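Beta-glucoside phosphorylase BglX (Unidentified, PDB 5VQE) probably cleaves beta-glucosides by phosphorolysis, as a family GH3 glycoside phosphorylase that binds a 2-fluoroglucose moiety in a barrel-domain pocket. Local coordinates at residues I148-M153 with I192-G197; D152-N157 with V200-Q205; M175-C180 with Y227-E232; S209-L214 with H242-N247. All coordinates share one frame; numbering follows the deposited sequence.

Interaction 1. Residues I148-M153 with I192-G197. With G2F (2-deoxy-2-fluoro-alpha-D-glucopyranose), chain B.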
loop_
_atom_site.group_PDB
_atom_site.type_symbol
_atom_site.label_atom_id
_atom_site.label_comp_id
_atom_site.label_asym_id
_atom_site.label_seq_id
_atom_site.Cartn_x
_atom_site.Cartn_y
_atom_site.Cartn_z
ATOM N N ILE A 148 -4.088 -1.450 -4.388
ATOM C CA ILE A 148 -4.998 -0.568 -3.675
ATOM C C ILE A 148 -5.923 0.090 -4.686
ATOM O O ILE A 148 -5.465 0.795 -5.594
ATOM C CB ILE A 148 -4.217 0.481 -2.874
ATOM C CG1 ILE A 148 -3.482 -0.215 -1.723
ATOM C CG2 ILE A 148 -5.142 1.579 -2.333
ATOM C CD1 ILE A 148 -2.461 0.640 -1.040
ATOM N N ILE A 149 -7.223 -0.141 -4.531
ATOM C CA ILE A 149 -8.217 0.454 -5.415
ATOM C C ILE A 149 -9.125 1.366 -4.605
ATOM O O ILE A 149 -10.279 1.603 -4.975
ATOM C CB ILE A 149 -9.013 -0.622 -6.178
ATOM C CG1 ILE A 149 -9.665 -1.618 -5.213
ATOM C CG2 ILE A 149 -8.099 -1.322 -7.171
ATOM C CD1 ILE A 149 -10.639 -2.569 -5.904
ATOM N N ASP A 150 -8.604 1.898 -3.501
ATOM C CA ASP A 150 -9.251 3.023 -2.843
ATOM C C ASP A 150 -9.237 4.238 -3.758
ATOM O O ASP A 150 -8.367 4.386 -4.619
ATOM C CB ASP A 150 -8.541 3.380 -1.540
ATOM C CG ASP A 150 -8.520 2.237 -0.550
ATOM O OD1 ASP A 150 -9.506 1.475 -0.506
ATOM O OD2 ASP A 150 -7.519 2.124 0.194
ATOM N N ILE A 151 -10.212 5.119 -3.553
ATOM C CA ILE A 151 -10.330 6.370 -4.297
ATOM C C ILE A 151 -9.874 7.484 -3.372
ATOM O O ILE A 151 -10.370 7.598 -2.248
ATOM C CB ILE A 151 -11.778 6.609 -4.766
ATOM C CG1 ILE A 151 -12.286 5.447 -5.619
ATOM C CG2 ILE A 151 -11.880 7.918 -5.535
ATOM C CD1 ILE A 151 -13.789 5.487 -5.870
ATOM N N ASP A 152 -8.936 8.314 -3.835
ATOM C CA ASP A 152 -8.413 9.411 -3.015
ATOM C C ASP A 152 -9.349 10.621 -3.091
ATOM O O ASP A 152 -8.974 11.718 -3.506
ATOM C CB ASP A 152 -6.998 9.772 -3.461
ATOM C CG ASP A 152 -6.234 10.576 -2.418
ATOM O OD1 ASP A 152 -6.562 10.477 -1.217
ATOM O OD2 ASP A 152 -5.278 11.296 -2.800
ATOM N N MET A 153 -10.597 10.400 -2.665
ATOM C CA MET A 153 -11.578 11.479 -2.642
ATOM C C MET A 153 -11.187 12.559 -1.643
ATOM O O MET A 153 -11.130 13.745 -1.986
ATOM C CB MET A 153 -12.965 10.944 -2.285
ATOM C CG MET A 153 -13.667 10.154 -3.338
ATOM S SD MET A 153 -15.403 9.907 -2.892
ATOM C CE MET A 153 -15.932 8.860 -4.251
ATOM N N ILE A 192 -7.123 -7.077 -4.049
ATOM C CA ILE A 192 -7.722 -5.748 -4.113
ATOM C C ILE A 192 -8.147 -5.321 -2.713
ATOM O O ILE A 192 -8.771 -6.094 -1.975
ATOM C CB ILE A 192 -8.894 -5.709 -5.108
ATOM C CG1 ILE A 192 -9.915 -6.829 -4.847
ATOM C CG2 ILE A 192 -8.353 -5.756 -6.539
ATOM C CD1 ILE A 192 -11.135 -6.773 -5.791
ATOM N N LYS A 193 -7.787 -4.089 -2.342
ATOM C CA LYS A 193 -8.018 -3.534 -1.011
ATOM C C LYS A 193 -8.227 -2.033 -1.163
ATOM O O LYS A 193 -7.847 -1.453 -2.182
ATOM C CB LYS A 193 -6.842 -3.851 -0.068
ATOM C CG LYS A 193 -5.514 -3.174 -0.426
ATOM C CD LYS A 193 -4.379 -3.678 0.470
ATOM C CE LYS A 193 -3.122 -2.838 0.331
ATOM N NZ LYS A 193 -1.941 -3.407 1.058
ATOM N N HIS A 194 -8.836 -1.378 -0.167
ATOM C CA HIS A 194 -9.332 -1.922 1.099
ATOM C C HIS A 194 -10.870 -1.900 1.110
ATOM O O HIS A 194 -11.472 -0.835 1.154
ATOM C CB HIS A 194 -8.815 -1.089 2.277
ATOM C CG HIS A 194 -7.321 -0.964 2.336
ATOM N ND1 HIS A 194 -6.630 0.036 1.682
ATOM C CD2 HIS A 194 -6.389 -1.697 2.990
ATOM C CE1 HIS A 194 -5.335 -0.094 1.921
ATOM N NE2 HIS A 194 -5.161 -1.134 2.717
ATOM N N PHE A 195 -11.492 -3.051 1.062
ATOM C CA PHE A 195 -12.940 -3.112 0.915
ATOM C C PHE A 195 -13.613 -2.816 2.256
ATOM O O PHE A 195 -13.171 -3.319 3.294
ATOM C CB PHE A 195 -13.336 -4.489 0.401
ATOM C CG PHE A 195 -14.820 -4.747 0.383
ATOM C CD1 PHE A 195 -15.432 -5.392 1.439
ATOM C CD2 PHE A 195 -15.591 -4.393 -0.719
ATOM C CE1 PHE A 195 -16.790 -5.644 1.424
ATOM C CE2 PHE A 195 -16.954 -4.642 -0.735
ATOM C CZ PHE A 195 -17.547 -5.264 0.339
ATOM N N PRO A 196 -14.710 -2.036 2.276
ATOM C CA PRO A 196 -15.540 -1.493 1.198
ATOM C C PRO A 196 -15.087 -0.167 0.594
ATOM O O PRO A 196 -15.834 0.398 -0.208
ATOM C CB PRO A 196 -16.897 -1.318 1.889
ATOM C CG PRO A 196 -16.538 -0.928 3.252
ATOM C CD PRO A 196 -15.349 -1.821 3.583
ATOM N N GLY A 197 -13.913 0.329 0.976
ATOM C CA GLY A 197 -13.319 1.441 0.265
ATOM C C GLY A 197 -12.853 2.585 1.134
ATOM O O GLY A 197 -13.667 3.324 1.695
HETATM C C1 G2F B . -3.861 -3.804 7.014
HETATM C C2 G2F B . -3.610 -2.676 5.962
HETATM C C3 G2F B . -3.334 -3.356 4.587
HETATM C C4 G2F B . -2.153 -4.360 4.757
HETATM C C5 G2F B . -2.547 -5.395 5.865
HETATM C C6 G2F B . -1.360 -6.401 6.141
HETATM O O3 G2F B . -2.879 -2.363 3.706
HETATM O O4 G2F B . -2.036 -5.075 3.556
HETATM O O5 G2F B . -2.770 -4.690 7.074
HETATM O O6 G2F B . -0.200 -5.659 6.391
HETATM F F2 G2F B . -4.705 -1.893 5.851
#
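Asp150 and His194 meet through two hydrogen bonds that use both carboxylate oxygens. ND1 of His194 donates to OD2 of Asp150 at 2.7 Å; OD2 lies in the ring plane and accepts through its syn lone pair, with carboxylate and ring nearly coplanar. The backbone N of His194 reaches OD1 of Asp150 at 3.0 Å from above the carboxylate plane, and Asp198 N donates to this oxygen too. An alanine in place of Asp150 would probably leave ND1 and the backbone N of His194 without their mate and the imidazole freer to turn. A short carboxylate suits the place because one side chain can hold both main chain and ring. The backbones are tied by Ile149 N to Lys193 O, 2.8 Å.

Apolar contacts fill in alongside: CD1 of Ile149 rests on CB of Ile192, 3.7 Å away, while CG1 of Ile148 presses closely on CE of Lys193 at 3.4 Å. CG of Lys193 also covers one face of the imidazole.

Sugar bonds complete the contact. The side chain of Lys193 is extended beyond CG, and its NZ bonds O3 and O4 of the fluoroglucose, each at 3.0 Å, and is held by Tyr145 O and a salt bridge to Glu146. His194 NE2 shares a 2.8 Å hydrogen bond with O3 of the sugar. Lys193 and His194, joined by a cis peptide bond on strand 191-195, belong to the glucose-binding pocket of the GH3 N-terminal domain.

Interaction 2. Residues D152-N157 with V200-Q205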
loop_
_atom_site.group_PDB
_atom_site.type_symbol
_atom_site.label_atom_id
_atom_site.label_comp_id
_atom_site.label_asym_id
_atom_site.label_seq_id
_atom_site.Cartn_x
_atom_site.Cartn_y
_atom_site.Cartn_z
ATOM N N ASP A 152 -8.936 8.314 -3.835
ATOM C CA ASP A 152 -8.413 9.411 -3.015
ATOM C C ASP A 152 -9.349 10.621 -3.091
ATOM O O ASP A 152 -8.974 11.718 -3.506
ATOM C CB ASP A 152 -6.998 9.772 -3.461
ATOM C CG ASP A 152 -6.234 10.576 -2.418
ATOM O OD1 ASP A 152 -6.562 10.477 -1.217
ATOM O OD2 ASP A 152 -5.278 11.296 -2.800
ATOM N N MET A 153 -10.597 10.400 -2.665
ATOM C CA MET A 153 -11.578 11.479 -2.642
ATOM C C MET A 153 -11.187 12.559 -1.643
ATOM O O MET A 153 -11.130 13.745 -1.986
ATOM C CB MET A 153 -12.965 10.944 -2.285
ATOM C CG MET A 153 -13.667 10.154 -3.338
ATOM S SD MET A 153 -15.403 9.907 -2.892
ATOM C CE MET A 153 -15.932 8.860 -4.251
ATOM N N ASN A 154 -10.907 12.167 -0.404
ATOM C CA ASN A 154 -10.771 13.112 0.693
ATOM C C ASN A 154 -9.305 13.464 0.888
ATOM O O ASN A 154 -8.539 12.620 1.378
ATOM C CB ASN A 154 -11.352 12.515 1.975
ATOM C CG ASN A 154 -11.522 13.549 3.071
ATOM O OD1 ASN A 154 -10.676 14.426 3.255
ATOM N ND2 ASN A 154 -12.621 13.450 3.803
ATOM N N PRO A 155 -8.866 14.688 0.563
ATOM C CA PRO A 155 -7.427 15.002 0.630
ATOM C C PRO A 155 -6.843 15.058 2.041
ATOM O O PRO A 155 -5.615 15.145 2.170
ATOM C CB PRO A 155 -7.331 16.382 -0.047
ATOM C CG PRO A 155 -8.679 16.635 -0.661
ATOM C CD PRO A 155 -9.660 15.848 0.124
ATOM N N GLU A 156 -7.658 15.028 3.095
ATOM C CA GLU A 156 -7.136 15.002 4.455
ATOM C C GLU A 156 -6.937 13.587 4.975
ATOM O O GLU A 156 -6.476 13.414 6.111
ATOM C CB GLU A 156 -8.070 15.771 5.402
ATOM C CG GLU A 156 -8.142 17.267 5.124
ATOM C CD GLU A 156 -6.819 17.980 5.401
ATOM O OE1 GLU A 156 -6.168 17.655 6.418
ATOM O OE2 GLU A 156 -6.433 18.859 4.601
ATOM N N ASN A 157 -7.273 12.582 4.187
ATOM C CA ASN A 157 -7.094 11.204 4.626
ATOM C C ASN A 157 -5.610 10.859 4.592
ATOM O O ASN A 157 -4.984 10.975 3.528
ATOM C CB ASN A 157 -7.885 10.254 3.736
ATOM C CG ASN A 157 -7.922 8.848 4.282
ATOM O OD1 ASN A 157 -6.918 8.328 4.761
ATOM N ND2 ASN A 157 -9.089 8.222 4.219
ATOM N N VAL A 200 -13.057 8.141 1.561
ATOM C CA VAL A 200 -14.172 9.062 1.794
ATOM C C VAL A 200 -13.994 9.802 3.112
ATOM O O VAL A 200 -14.054 11.032 3.165
ATOM C CB VAL A 200 -15.509 8.286 1.756
ATOM C CG1 VAL A 200 -16.680 9.200 2.045
ATOM C CG2 VAL A 200 -15.697 7.616 0.398
ATOM N N ASP A 201 -13.773 9.048 4.183
ATOM C CA ASP A 201 -13.431 9.581 5.488
ATOM C C ASP A 201 -12.064 10.270 5.425
ATOM O O ASP A 201 -11.326 10.155 4.440
ATOM C CB ASP A 201 -13.423 8.442 6.510
ATOM C CG ASP A 201 -13.751 8.898 7.922
ATOM O OD1 ASP A 201 -13.603 10.106 8.229
ATOM O OD2 ASP A 201 -14.145 8.021 8.734
ATOM N N TYR A 202 -11.726 10.995 6.496
ATOM C CA TYR A 202 -10.407 11.607 6.653
ATOM C C TYR A 202 -9.611 10.964 7.782
ATOM O O TYR A 202 -8.603 11.524 8.230
ATOM C CB TYR A 202 -10.524 13.116 6.892
ATOM C CG TYR A 202 -11.375 13.517 8.076
ATOM C CD1 TYR A 202 -12.759 13.485 7.999
ATOM C CD2 TYR A 202 -10.795 13.945 9.270
ATOM C CE1 TYR A 202 -13.550 13.853 9.075
ATOM C CE2 TYR A 202 -11.579 14.317 10.355
ATOM C CZ TYR A 202 -12.959 14.271 10.247
ATOM O OH TYR A 202 -13.759 14.637 11.308
ATOM N N ARG A 203 -10.033 9.794 8.244
ATOM C CA ARG A 203 -9.445 9.171 9.414
ATOM C C ARG A 203 -8.908 7.785 9.067
ATOM O O ARG A 203 -9.275 7.183 8.052
ATOM C CB ARG A 203 -10.479 9.130 10.550
ATOM C CG ARG A 203 -10.896 10.545 10.981
ATOM C CD ARG A 203 -12.140 10.570 11.858
ATOM N NE ARG A 203 -13.296 9.973 11.196
ATOM C CZ ARG A 203 -14.436 9.663 11.811
ATOM N NH1 ARG A 203 -14.578 9.892 13.113
ATOM N NH2 ARG A 203 -15.428 9.104 11.134
ATOM N N ASP A 204 -8.014 7.298 9.930
ATOM C CA ASP A 204 -7.202 6.110 9.681
ATOM C C ASP A 204 -7.791 4.916 10.422
ATOM O O ASP A 204 -7.916 4.948 11.652
ATOM C CB ASP A 204 -5.758 6.362 10.134
ATOM C CG ASP A 204 -4.843 5.162 9.915
ATOM O OD1 ASP A 204 -5.311 4.110 9.436
ATOM O OD2 ASP A 204 -3.638 5.271 10.238
ATOM N N GLN A 205 -8.116 3.850 9.677
ATOM C CA GLN A 205 -8.672 2.638 10.277
ATOM C C GLN A 205 -7.687 1.929 11.197
ATOM O O GLN A 205 -8.100 1.036 11.958
ATOM C CB GLN A 205 -9.151 1.666 9.193
ATOM C CG GLN A 205 -8.178 1.473 8.032
ATOM C CD GLN A 205 -8.257 0.095 7.409
ATOM O OE1 GLN A 205 -8.877 -0.829 7.956
ATOM N NE2 GLN A 205 -7.627 -0.051 6.245
#
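Asn154 and Asn157 each turn a side-chain amide onto a main-chain carbonyl of the facing loop. ND2 of Asn154 bonds Val200 O at 2.9 Å, the oxygen lying in the amide plane. ND2 of Asn157 reaches Asp201 O at 3.0 Å from above the carbonyl plane, a more bent bond (137°). In Asn154 CG stands anti to the backbone N (chi1 -167°), which sets CG toward the facing loop. CB of Tyr202 packs beside Asn154 ND2 and against CB of Glu156, 3.9 Å away, and SD of Met153 lies alongside CG2 of Val200.

Asn154 also folds back on its own chain: OD1 of Asn154 accepts from Glu156 N at 3.1 Å, an Asx turn within the type I beta turn from Asn154 to Asn157. Asparagine suits the place because its amide accepts within the turn and donates across the contact. Both segments are loops of the GH3 barrel domain, following strands 143-144 and 191-195.

Farther out, Asn157 OD1 accepts from Ile159 N, while its ND2 also bonds Asp198. Arg203 grips Asp201 side-on, NE to OD1 and NH2 to OD2, the latter a 2.9 Å salt bridge. Tyr202 N reaches OD1 of Asp201 from the same face of the carboxylate as Arg203 NE.

Interaction 3. Residues M175-C180 with Y227-E232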
loop_
_atom_site.group_PDB
_atom_site.type_symbol
_atom_site.label_atom_id
_atom_site.label_comp_id
_atom_site.label_asym_id
_atom_site.label_seq_id
_atom_site.Cartn_x
_atom_site.Cartn_y
_atom_site.Cartn_z
ATOM N N MET A 175 -5.246 1.306 -14.056
ATOM C CA MET A 175 -3.947 1.084 -13.436
ATOM C C MET A 175 -3.937 -0.207 -12.631
ATOM O O MET A 175 -2.969 -0.975 -12.682
ATOM C CB MET A 175 -3.599 2.279 -12.550
ATOM C CG MET A 175 -3.432 3.590 -13.309
ATOM S SD MET A 175 -1.851 3.622 -14.162
ATOM C CE MET A 175 -2.002 5.093 -15.197
ATOM N N ALA A 176 -5.003 -0.461 -11.875
ATOM C CA ALA A 176 -5.048 -1.661 -11.046
ATOM C C ALA A 176 -5.088 -2.926 -11.896
ATOM O O ALA A 176 -4.451 -3.928 -11.558
ATOM C CB ALA A 176 -6.255 -1.604 -10.114
ATOM N N LYS A 177 -5.840 -2.913 -12.999
ATOM C CA LYS A 177 -5.846 -4.077 -13.881
ATOM C C LYS A 177 -4.457 -4.341 -14.449
ATOM O O LYS A 177 -4.034 -5.499 -14.574
ATOM C CB LYS A 177 -6.835 -3.875 -15.027
ATOM C CG LYS A 177 -8.305 -3.986 -14.664
ATOM C CD LYS A 177 -9.116 -3.877 -15.959
ATOM C CE LYS A 177 -10.607 -3.939 -15.750
ATOM N NZ LYS A 177 -11.317 -3.737 -17.057
ATOM N N ALA A 178 -3.747 -3.274 -14.815
ATOM C CA ALA A 178 -2.391 -3.403 -15.338
ATOM C C ALA A 178 -1.422 -3.911 -14.277
ATOM O O ALA A 178 -0.570 -4.762 -14.566
ATOM C CB ALA A 178 -1.915 -2.064 -15.889
ATOM N N TYR A 179 -1.512 -3.387 -13.051
ATOM C CA TYR A 179 -0.695 -3.918 -11.966
ATOM C C TYR A 179 -0.906 -5.420 -11.847
ATOM O O TYR A 179 0.054 -6.197 -11.762
ATOM C CB TYR A 179 -1.028 -3.207 -10.647
ATOM C CG TYR A 179 -0.274 -3.746 -9.437
ATOM C CD1 TYR A 179 -0.718 -4.880 -8.769
ATOM C CD2 TYR A 179 0.878 -3.119 -8.963
ATOM C CE1 TYR A 179 -0.042 -5.383 -7.666
ATOM C CE2 TYR A 179 1.568 -3.624 -7.852
ATOM C CZ TYR A 179 1.097 -4.756 -7.214
ATOM O OH TYR A 179 1.750 -5.282 -6.119
ATOM N N CYS A 180 -2.168 -5.849 -11.869
ATOM C CA CYS A 180 -2.457 -7.274 -11.763
ATOM C C CYS A 180 -1.887 -8.044 -12.945
ATOM O O CYS A 180 -1.414 -9.176 -12.784
ATOM C CB CYS A 180 -3.961 -7.503 -11.662
ATOM S SG CYS A 180 -4.703 -6.903 -10.108
ATOM N N TYR A 227 -14.737 -2.213 -7.769
ATOM C CA TYR A 227 -14.665 -3.596 -7.310
ATOM C C TYR A 227 -15.220 -4.554 -8.359
ATOM O O TYR A 227 -14.597 -5.578 -8.661
ATOM C CB TYR A 227 -15.383 -3.740 -5.964
ATOM C CG TYR A 227 -14.448 -3.369 -4.843
ATOM C CD1 TYR A 227 -14.411 -2.076 -4.337
ATOM C CD2 TYR A 227 -13.546 -4.302 -4.337
ATOM C CE1 TYR A 227 -13.524 -1.731 -3.341
ATOM C CE2 TYR A 227 -12.660 -3.964 -3.335
ATOM C CZ TYR A 227 -12.645 -2.683 -2.850
ATOM O OH TYR A 227 -11.753 -2.350 -1.866
ATOM N N GLN A 228 -16.364 -4.220 -8.963
ATOM C CA GLN A 228 -16.917 -5.078 -10.006
ATOM C C GLN A 228 -15.933 -5.257 -11.154
ATOM O O GLN A 228 -15.770 -6.368 -11.669
ATOM C CB GLN A 228 -18.248 -4.514 -10.514
ATOM C CG GLN A 228 -19.407 -4.731 -9.551
ATOM C CD GLN A 228 -20.717 -4.164 -10.066
ATOM O OE1 GLN A 228 -20.845 -2.958 -10.285
ATOM N NE2 GLN A 228 -21.693 -5.034 -10.270
ATOM N N ALA A 229 -15.240 -4.186 -11.550
ATOM C CA ALA A 229 -14.332 -4.272 -12.691
ATOM C C ALA A 229 -13.137 -5.171 -12.400
ATOM O O ALA A 229 -12.702 -5.933 -13.273
ATOM C CB ALA A 229 -13.854 -2.877 -13.092
ATOM N N LEU A 230 -12.567 -5.075 -11.195
ATOM C CA LEU A 230 -11.426 -5.918 -10.853
ATOM C C LEU A 230 -11.853 -7.360 -10.604
ATOM O O LEU A 230 -11.096 -8.294 -10.894
ATOM C CB LEU A 230 -10.709 -5.347 -9.631
ATOM C CG LEU A 230 -9.630 -4.295 -9.945
ATOM C CD1 LEU A 230 -8.431 -4.935 -10.640
ATOM C CD2 LEU A 230 -10.191 -3.174 -10.792
ATOM N N ILE A 231 -13.051 -7.566 -10.064
ATOM C CA ILE A 231 -13.557 -8.921 -9.883
ATOM C C ILE A 231 -13.693 -9.610 -11.234
ATOM O O ILE A 231 -13.234 -10.741 -11.426
ATOM C CB ILE A 231 -14.891 -8.890 -9.119
ATOM C CG1 ILE A 231 -14.645 -8.459 -7.668
ATOM C CG2 ILE A 231 -15.575 -10.248 -9.155
ATOM C CD1 ILE A 231 -15.902 -8.085 -6.907
ATOM N N GLU A 232 -14.317 -8.931 -12.197
ATOM C CA GLU A 232 -14.473 -9.521 -13.520
ATOM C C GLU A 232 -13.129 -9.738 -14.190
ATOM O O GLU A 232 -12.968 -10.692 -14.962
ATOM C CB GLU A 232 -15.369 -8.636 -14.383
ATOM C CG GLU A 232 -16.770 -8.455 -13.811
ATOM C CD GLU A 232 -17.423 -9.775 -13.438
ATOM O OE1 GLU A 232 -17.403 -10.703 -14.276
ATOM O OE2 GLU A 232 -17.938 -9.889 -12.301
HETATM O O HOH W 1 -13.303 -5.768 -15.681
#
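Leu230 lies against Ala176, Lys177 and Cys180 where two helices of the GH3 TIM-barrel domain, 169-184 and 216-232, run side by side. Their N-to-C directions differ by 25°, near parallel as neighbouring outer helices of such a barrel are, and the segment axes approach to 10.3 Å.

The apolar part depends on a single methyl. CD1 of Leu230 sits 4.0 Å from CB of Ala176 and 4.2 Å from SG of Cys180, one helical turn further on, and it also touches CG of Lys177. Small residues suit these two places, since a branched leucine from the other helix must lie against them. The inner side is closed by Ile192 of strand 191-195, touching Leu230, and by Ile149, touching Ala176.

Toward the outer side the contact becomes polar. The chain of Lys177 is extended beyond CG, bringing CE to 3.8 Å from Ala229 O. A water bridges the remaining gap, donating to Ala229 O and accepting a weak bond from Lys177 NZ at 3.2 Å.

Interaction 4. Residues S209-L214 with H242-N247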
loop_
_atom_site.group_PDB
_atom_site.type_symbol
_atom_site.label_atom_id
_atom_site.label_comp_id
_atom_site.label_asym_id
_atom_site.label_seq_id
_atom_site.Cartn_x
_atom_site.Cartn_y
_atom_site.Cartn_z
ATOM N N SER A 209 -12.548 2.672 13.619
ATOM C CA SER A 209 -13.300 2.154 12.476
ATOM C C SER A 209 -13.775 3.344 11.645
ATOM O O SER A 209 -14.773 3.992 11.972
ATOM C CB SER A 209 -14.465 1.281 12.926
ATOM O OG SER A 209 -15.180 0.808 11.794
ATOM N N SER A 210 -13.055 3.636 10.563
ATOM C CA SER A 210 -13.405 4.763 9.715
ATOM C C SER A 210 -14.639 4.419 8.878
ATOM O O SER A 210 -15.066 3.264 8.794
ATOM C CB SER A 210 -12.212 5.163 8.846
ATOM O OG SER A 210 -11.839 4.136 7.951
ATOM N N VAL A 211 -15.239 5.444 8.278
ATOM C CA VAL A 211 -16.597 5.336 7.748
ATOM C C VAL A 211 -16.639 5.866 6.323
ATOM O O VAL A 211 -16.315 7.037 6.075
ATOM C CB VAL A 211 -17.611 6.085 8.630
ATOM C CG1 VAL A 211 -19.033 5.860 8.135
ATOM C CG2 VAL A 211 -17.487 5.624 10.066
ATOM N N ASN A 212 -17.046 5.006 5.390
ATOM C CA ASN A 212 -17.406 5.393 4.026
ATOM C C ASN A 212 -18.891 5.751 4.058
ATOM O O ASN A 212 -19.752 4.872 4.133
ATOM C CB ASN A 212 -17.091 4.246 3.067
ATOM C CG ASN A 212 -17.354 4.586 1.617
ATOM O OD1 ASN A 212 -18.333 5.248 1.283
ATOM N ND2 ASN A 212 -16.473 4.114 0.736
ATOM N N ASN A 213 -19.199 7.051 4.047
ATOM C CA ASN A 213 -20.553 7.526 4.310
ATOM C C ASN A 213 -21.283 7.968 3.044
ATOM O O ASN A 213 -22.295 8.678 3.127
ATOM C CB ASN A 213 -20.522 8.659 5.338
ATOM C CG ASN A 213 -19.888 9.924 4.805
ATOM O OD1 ASN A 213 -18.933 9.881 4.032
ATOM N ND2 ASN A 213 -20.422 11.067 5.218
ATOM N N LEU A 214 -20.791 7.568 1.878
ATOM C CA LEU A 214 -21.539 7.786 0.650
ATOM C C LEU A 214 -22.914 7.132 0.765
ATOM O O LEU A 214 -23.112 6.172 1.515
ATOM C CB LEU A 214 -20.775 7.217 -0.548
ATOM C CG LEU A 214 -19.397 7.821 -0.858
ATOM C CD1 LEU A 214 -18.756 7.104 -2.051
ATOM C CD2 LEU A 214 -19.495 9.318 -1.140
ATOM N N HIS A 242 -11.274 -2.511 7.987
ATOM C CA HIS A 242 -12.017 -2.124 9.181
ATOM C C HIS A 242 -12.746 -0.806 8.960
ATOM O O HIS A 242 -12.665 0.139 9.742
ATOM C CB HIS A 242 -11.064 -2.059 10.363
ATOM C CG HIS A 242 -10.106 -3.206 10.404
ATOM N ND1 HIS A 242 -10.514 -4.516 10.284
ATOM C CD2 HIS A 242 -8.756 -3.239 10.520
ATOM C CE1 HIS A 242 -9.456 -5.309 10.334
ATOM N NE2 HIS A 242 -8.377 -4.559 10.474
ATOM N N ILE A 243 -13.460 -0.768 7.840
ATOM C CA ILE A 243 -14.160 0.411 7.351
ATOM C C ILE A 243 -15.639 0.064 7.265
ATOM O O ILE A 243 -16.000 -0.988 6.729
ATOM C CB ILE A 243 -13.627 0.850 5.972
ATOM C CG1 ILE A 243 -12.123 1.160 6.034
ATOM C CG2 ILE A 243 -14.405 2.035 5.453
ATOM C CD1 ILE A 243 -11.459 1.277 4.678
ATOM N N ARG A 244 -16.487 0.945 7.776
ATOM C CA ARG A 244 -17.931 0.765 7.672
ATOM C C ARG A 244 -18.477 1.457 6.429
ATOM O O ARG A 244 -17.918 2.451 5.953
ATOM C CB ARG A 244 -18.636 1.318 8.912
ATOM C CG ARG A 244 -18.525 0.410 10.117
ATOM C CD ARG A 244 -18.986 1.094 11.386
ATOM N NE ARG A 244 -17.995 2.034 11.882
ATOM C CZ ARG A 244 -18.177 2.823 12.937
ATOM N NH1 ARG A 244 -19.321 2.785 13.612
ATOM N NH2 ARG A 244 -17.214 3.649 13.322
ATOM N N GLN A 245 -19.575 0.910 5.899
ATOM C CA GLN A 245 -20.379 1.567 4.864
ATOM C C GLN A 245 -21.822 1.449 5.335
ATOM O O GLN A 245 -22.562 0.546 4.919
ATOM C CB GLN A 245 -20.178 0.944 3.482
ATOM C CG GLN A 245 -20.126 1.955 2.342
ATOM C CD GLN A 245 -21.303 2.933 2.337
ATOM O OE1 GLN A 245 -22.355 2.658 2.920
ATOM N NE2 GLN A 245 -21.132 4.073 1.657
ATOM N N PRO A 246 -22.239 2.319 6.252
ATOM C CA PRO A 246 -23.566 2.136 6.867
ATOM C C PRO A 246 -24.704 2.166 5.867
ATOM O O PRO A 246 -25.682 1.423 6.025
ATOM C CB PRO A 246 -23.648 3.295 7.872
ATOM C CG PRO A 246 -22.564 4.242 7.497
ATOM C CD PRO A 246 -21.494 3.430 6.859
ATOM N N ASN A 247 -24.604 2.991 4.824
ATOM C CA ASN A 247 -25.728 3.151 3.904
ATOM C C ASN A 247 -25.878 1.940 2.999
ATOM O O ASN A 247 -27.000 1.531 2.676
ATOM C CB ASN A 247 -25.552 4.434 3.092
ATOM C CG ASN A 247 -25.722 5.678 3.944
ATOM O OD1 ASN A 247 -26.603 5.733 4.797
ATOM N ND2 ASN A 247 -24.867 6.672 3.736
#
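Leu214 O is gripped by two side-chain amides, ND2 of Asn247 and NE2 of Gln245, both at 2.9 Å and from opposite faces of its carbonyl plane. Leu214 O lies in the plane of each amide, and the Gln245 bond is close to straight (173°). NE2 of Gln245 also donates to OD1 of Asn212 at 3.1 Å, from above that carbonyl plane. The bend at chi2 (-51°) sets CD of Gln245 close to Asn212 O. At the other end of the same amide, OE1 accepts from Val248 N, so Gln245 is the N-cap of helix 246-252. A leucine in place of Gln245 would probably leave Val248 N without its cap and take one of the two donors from Leu214 O.

Further back, NH2 of Arg244 gives Ser209 O a 2.8 Å bond in the guanidinium plane, and CG2 of Val211 lies over one guanidinium face. CG1 of Val211 meets CD of Pro246 at 3.7 Å; a proline fits the first turn of a helix, where its missing N-H costs no bond.

Between these ends the backbones pair through Arg244 N to Ser210 O, 2.9 Å, and Asn212 N to Arg244 O, 2.8 Å. Strands 210-211 and 237-244, paired in parallel and connected through helix 216-232, form a beta-alpha-beta unit, as in a TIM barrel.

In the fold
Interactions 1 and 2 start from the same loop, sharing Asp152 and Met153, and their centres lie 11 Å apart. Interaction 1 meets the sugar directly through Lys193 and His194; in interaction 2 Gln205 also belongs to the pocket, and its OE1 is 2.9 Å from His242 N of interaction 4. A second tie joins interactions 2 and 4, Asp201 OD2 to Val211 N at 2.8 Å, while Gly197 O and Asn212 ND2, 3.1 Å apart, link interactions 1 and 4. Interaction 3 stands behind interaction 1: CB of Ala176 packs at 3.5 Å on CG2 of Ile149. It lies about 22 Å, centre to centre, from interactions 2 and 4, and touches neither.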